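Local coordinates for PGRP-Hd - Peptidoglycan recognition protein homologue (Alvinella pompejana, PDB 3EP1) that probably recognises bacterial peptidoglycan in innate immunity through a domain related to N-acetylmuramoyl-L-alanine amidases, at residues 25-31 against 146-152. Sequence-based numbering, arbitrary orientation.
Sequences RADEIFL and SSGARLR
Arg152 reaches across the strand pair to Glu28, its NE 2.7 Å from Glu28 OE2 in a salt bridge. The carboxylate oxygen lies at the edge of the guanidinium, almost in its plane, whereas NE meets OE2 from above the carboxylate plane; the two planes stand 71° apart. Glu28 CG sits between the backbone N and the carbonyl carbon (chi1 56°), and the chain beyond runs straight out to the arginine. The extended aliphatic part of Arg152 lies alongside the Phe30 ring, with CD 3.5 Å from CE1. An alanine in place of Arg152 would probably strip Glu28 OE2 of this cross-strand charge partner and take away the aliphatic chain that lies against Phe30. On the other face Leu151 CD1 presses tightly against Ile29 CG2 (3.4 Å) and also touches Leu31 CG, while Ile29 CD1 packs on Ala149 CB at 3.5 Å.

The backbones beneath run parallel: Ile29 pairs with strand 149-152 through both its N, to Arg150 O (3.0 Å), and its O, from Arg152 N (2.8 Å), and Leu31 N continues the ladder to Arg152 O. Before the ladder, Ser146 N donates to Ala26 O at 2.9 Å, and a type I turn from Ser146 to Ala149 swings the chain into strand 149-152.

Arg106 forms a second salt bridge, through Glu28 OE1, and also touches Phe30. Within this chain strand 149-152 is an outermost strand of the mixed sheet, next to strand 26-33 and then 110-115; Leu31 and Leu151 pack on Leu166 of helix 160-167, consistent with the helix-flanked central sheet of peptidoglycan recognition proteins and related amidases.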
ATOM      1  N   ARG A  25       4.071   6.130 -13.932  1.00 37.71           N
ATOM      2  CA  ARG A  25       4.571   5.704 -12.639  1.00 37.30           C
ATOM      3  C   ARG A  25       6.009   6.168 -12.496  1.00 36.04           C
ATOM      4  O   ARG A  25       6.633   6.641 -13.459  1.00 36.61           O
ATOM      5  CB  ARG A  25       4.534   4.184 -12.508  1.00 39.33           C
ATOM      6  CG  ARG A  25       3.148   3.587 -12.459  1.00 41.68           C
ATOM      7  CD  ARG A  25       2.839   2.866 -13.752  1.00 43.36           C
ATOM      8  NE  ARG A  25       3.850   1.853 -14.026  1.00 45.82           N
ATOM      9  CZ  ARG A  25       3.733   0.911 -14.958  1.00 46.77           C
ATOM     10  NH1 ARG A  25       2.645   0.855 -15.708  1.00 47.82           N
ATOM     11  NH2 ARG A  25       4.701   0.021 -15.128  1.00 47.91           N
ATOM     12  N   ALA A  26       6.530   6.042 -11.285  1.00 32.89           N
ATOM     13  CA  ALA A  26       7.901   6.424 -11.017  1.00 30.08           C
ATOM     14  C   ALA A  26       8.647   5.113 -11.091  1.00 28.48           C
ATOM     15  O   ALA A  26       8.181   4.103 -10.564  1.00 28.55           O
ATOM     16  CB  ALA A  26       8.022   7.038  -9.629  1.00 28.92           C
ATOM     17  N   ASP A  27       9.788   5.115 -11.768  1.00 26.56           N
ATOM     18  CA  ASP A  27      10.556   3.902 -11.896  1.00 25.17           C
ATOM     19  C   ASP A  27      11.763   3.889 -10.977  1.00 25.15           C
ATOM     20  O   ASP A  27      12.511   2.917 -10.949  1.00 24.85           O
ATOM     21  CB  ASP A  27      10.956   3.677 -13.361  1.00 27.81           C
ATOM     22  CG  ASP A  27      11.755   4.826 -13.945  1.00 29.10           C
ATOM     23  OD1 ASP A  27      11.375   5.997 -13.754  1.00 29.30           O
ATOM     24  OD2 ASP A  27      12.761   4.551 -14.619  1.00 31.99           O
ATOM     25  N   GLU A  28      11.949   4.961 -10.211  1.00 23.65           N
ATOM     26  CA  GLU A  28      13.065   5.000  -9.271  1.00 23.91           C
ATOM     27  C   GLU A  28      12.812   5.820  -8.002  1.00 22.01           C
ATOM     28  O   GLU A  28      12.125   6.839  -8.021  1.00 20.42           O
ATOM     29  CB  GLU A  28      14.351   5.464  -9.977  1.00 24.79           C
ATOM     30  CG  GLU A  28      14.272   6.798 -10.694  1.00 27.37           C
ATOM     31  CD  GLU A  28      15.396   6.958 -11.706  1.00 26.86           C
ATOM     32  OE1 GLU A  28      15.486   8.018 -12.358  1.00 26.01           O
ATOM     33  OE2 GLU A  28      16.190   6.005 -11.845  1.00 28.47           O
ATOM     34  N   ILE A  29      13.360   5.342  -6.892  1.00 21.22           N
ATOM     35  CA  ILE A  29      13.209   6.005  -5.601  1.00 21.40           C
ATOM     36  C   ILE A  29      14.548   6.574  -5.140  1.00 20.48           C
ATOM     37  O   ILE A  29      15.520   5.837  -4.983  1.00 21.04           O
ATOM     38  CB  ILE A  29      12.708   5.023  -4.512  1.00 21.75           C
ATOM     39  CG1 ILE A  29      11.290   4.536  -4.829  1.00 23.81           C
ATOM     40  CG2 ILE A  29      12.724   5.706  -3.159  1.00 22.47           C
ATOM     41  CD1 ILE A  29      11.178   3.602  -6.008  1.00 23.55           C
ATOM     42  N   PHE A  30      14.599   7.882  -4.924  1.00 19.70           N
ATOM     43  CA  PHE A  30      15.833   8.520  -4.473  1.00 19.26           C
ATOM     44  C   PHE A  30      15.816   8.733  -2.969  1.00 18.87           C
ATOM     45  O   PHE A  30      14.918   9.384  -2.443  1.00 15.95           O
ATOM     46  CB  PHE A  30      16.033   9.857  -5.193  1.00 17.51           C
ATOM     47  CG  PHE A  30      16.350   9.710  -6.650  1.00 19.67           C
ATOM     48  CD1 PHE A  30      17.531   9.085  -7.055  1.00 19.87           C
ATOM     49  CD2 PHE A  30      15.460  10.154  -7.619  1.00 18.18           C
ATOM     50  CE1 PHE A  30      17.815   8.902  -8.405  1.00 20.14           C
ATOM     51  CE2 PHE A  30      15.735   9.976  -8.976  1.00 20.74           C
ATOM     52  CZ  PHE A  30      16.915   9.347  -9.368  1.00 20.64           C
ATOM     53  N   LEU A  31      16.821   8.186  -2.285  1.00 19.08           N
ATOM     54  CA  LEU A  31      16.928   8.298  -0.832  1.00 20.03           C
ATOM     55  C   LEU A  31      17.855   9.408  -0.359  1.00 19.29           C
ATOM     56  O   LEU A  31      19.025   9.466  -0.746  1.00 22.30           O
ATOM     57  CB  LEU A  31      17.396   6.969  -0.228  1.00 21.25           C
ATOM     58  CG  LEU A  31      16.337   5.940   0.182  1.00 25.62           C
ATOM     59  CD1 LEU A  31      17.022   4.747   0.829  1.00 26.70           C
ATOM     60  CD2 LEU A  31      15.356   6.553   1.169  1.00 22.91           C
ATOM     61  N   SER A 146       6.837   1.548 -10.507  1.00 22.87           N
ATOM     62  CA  SER A 146       6.931   0.404 -11.414  1.00 24.07           C
ATOM     63  C   SER A 146       7.352  -0.843 -10.637  1.00 25.50           C
ATOM     64  O   SER A 146       7.877  -0.734  -9.531  1.00 24.95           O
ATOM     65  CB  SER A 146       7.932   0.690 -12.532  1.00 22.16           C
ATOM     66  OG  SER A 146       9.219   0.928 -12.003  1.00 28.00           O
ATOM     67  N   SER A 147       7.132  -2.021 -11.222  1.00 26.90           N
ATOM     68  CA  SER A 147       7.453  -3.286 -10.562  1.00 27.63           C
ATOM     69  C   SER A 147       8.932  -3.570 -10.314  1.00 28.34           C
ATOM     70  O   SER A 147       9.271  -4.447  -9.519  1.00 28.78           O
ATOM     71  CB  SER A 147       6.817  -4.469 -11.322  1.00 30.29           C
ATOM     72  OG  SER A 147       7.216  -4.544 -12.686  1.00 32.82           O
ATOM     73  N   GLY A 148       9.816  -2.837 -10.978  1.00 27.72           N
ATOM     74  CA  GLY A 148      11.235  -3.067 -10.773  1.00 26.48           C
ATOM     75  C   GLY A 148      11.982  -1.854 -10.250  1.00 27.62           C
ATOM     76  O   GLY A 148      13.207  -1.881 -10.152  1.00 26.10           O
ATOM     77  N   ALA A 149      11.240  -0.797  -9.917  1.00 26.97           N
ATOM     78  CA  ALA A 149      11.816   0.449  -9.403  1.00 29.06           C
ATOM     79  C   ALA A 149      13.062   0.224  -8.561  1.00 30.09           C
ATOM     80  O   ALA A 149      13.061  -0.591  -7.644  1.00 30.22           O
ATOM     81  CB  ALA A 149      10.763   1.209  -8.583  1.00 28.64           C
ATOM     82  N   ARG A 150      14.130   0.949  -8.872  1.00 31.16           N
ATOM     83  CA  ARG A 150      15.372   0.811  -8.123  1.00 31.67           C
ATOM     84  C   ARG A 150      15.527   1.884  -7.042  1.00 30.42           C
ATOM     85  O   ARG A 150      15.274   3.068  -7.278  1.00 30.15           O
ATOM     86  CB  ARG A 150      16.578   0.877  -9.067  1.00 34.43           C
ATOM     87  CG  ARG A 150      16.636  -0.245 -10.085  1.00 38.13           C
ATOM     88  CD  ARG A 150      17.843  -0.113 -11.005  1.00 41.18           C
ATOM     89  NE  ARG A 150      19.120  -0.299 -10.313  1.00 45.26           N
ATOM     90  CZ  ARG A 150      20.305  -0.285 -10.921  1.00 46.62           C
ATOM     91  NH1 ARG A 150      20.374  -0.096 -12.236  1.00 47.25           N
ATOM     92  NH2 ARG A 150      21.424  -0.454 -10.223  1.00 47.19           N
ATOM     93  N   LEU A 151      15.944   1.455  -5.857  1.00 28.01           N
ATOM     94  CA  LEU A 151      16.173   2.366  -4.748  1.00 27.49           C
ATOM     95  C   LEU A 151      17.591   2.906  -4.958  1.00 27.15           C
ATOM     96  O   LEU A 151      18.581   2.187  -4.751  1.00 27.79           O
ATOM     97  CB  LEU A 151      16.078   1.603  -3.431  1.00 28.27           C
ATOM     98  CG  LEU A 151      16.091   2.411  -2.135  1.00 29.69           C
ATOM     99  CD1 LEU A 151      14.912   3.351  -2.109  1.00 29.19           C
ATOM    100  CD2 LEU A 151      16.038   1.471  -0.948  1.00 28.07           C
ATOM    101  N   ARG A 152      17.680   4.163  -5.379  1.00 23.73           N
ATOM    102  CA  ARG A 152      18.957   4.805  -5.662  1.00 23.16           C
ATOM    103  C   ARG A 152      19.442   5.791  -4.595  1.00 22.02           C
ATOM    104  O   ARG A 152      18.658   6.564  -4.056  1.00 20.64           O
ATOM    105  CB  ARG A 152      18.868   5.563  -6.989  1.00 22.44           C
ATOM    106  CG  ARG A 152      18.516   4.735  -8.209  1.00 27.94           C
ATOM    107  CD  ARG A 152      18.495   5.654  -9.440  1.00 32.93           C
ATOM    108  NE  ARG A 152      18.429   4.941 -10.711  1.00 34.75           N
ATOM    109  CZ  ARG A 152      19.284   3.991 -11.077  1.00 37.54           C
ATOM    110  NH1 ARG A 152      20.270   3.633 -10.265  1.00 39.49           N
ATOM    111  NH2 ARG A 152      19.162   3.406 -12.262  1.00 39.18           N
TER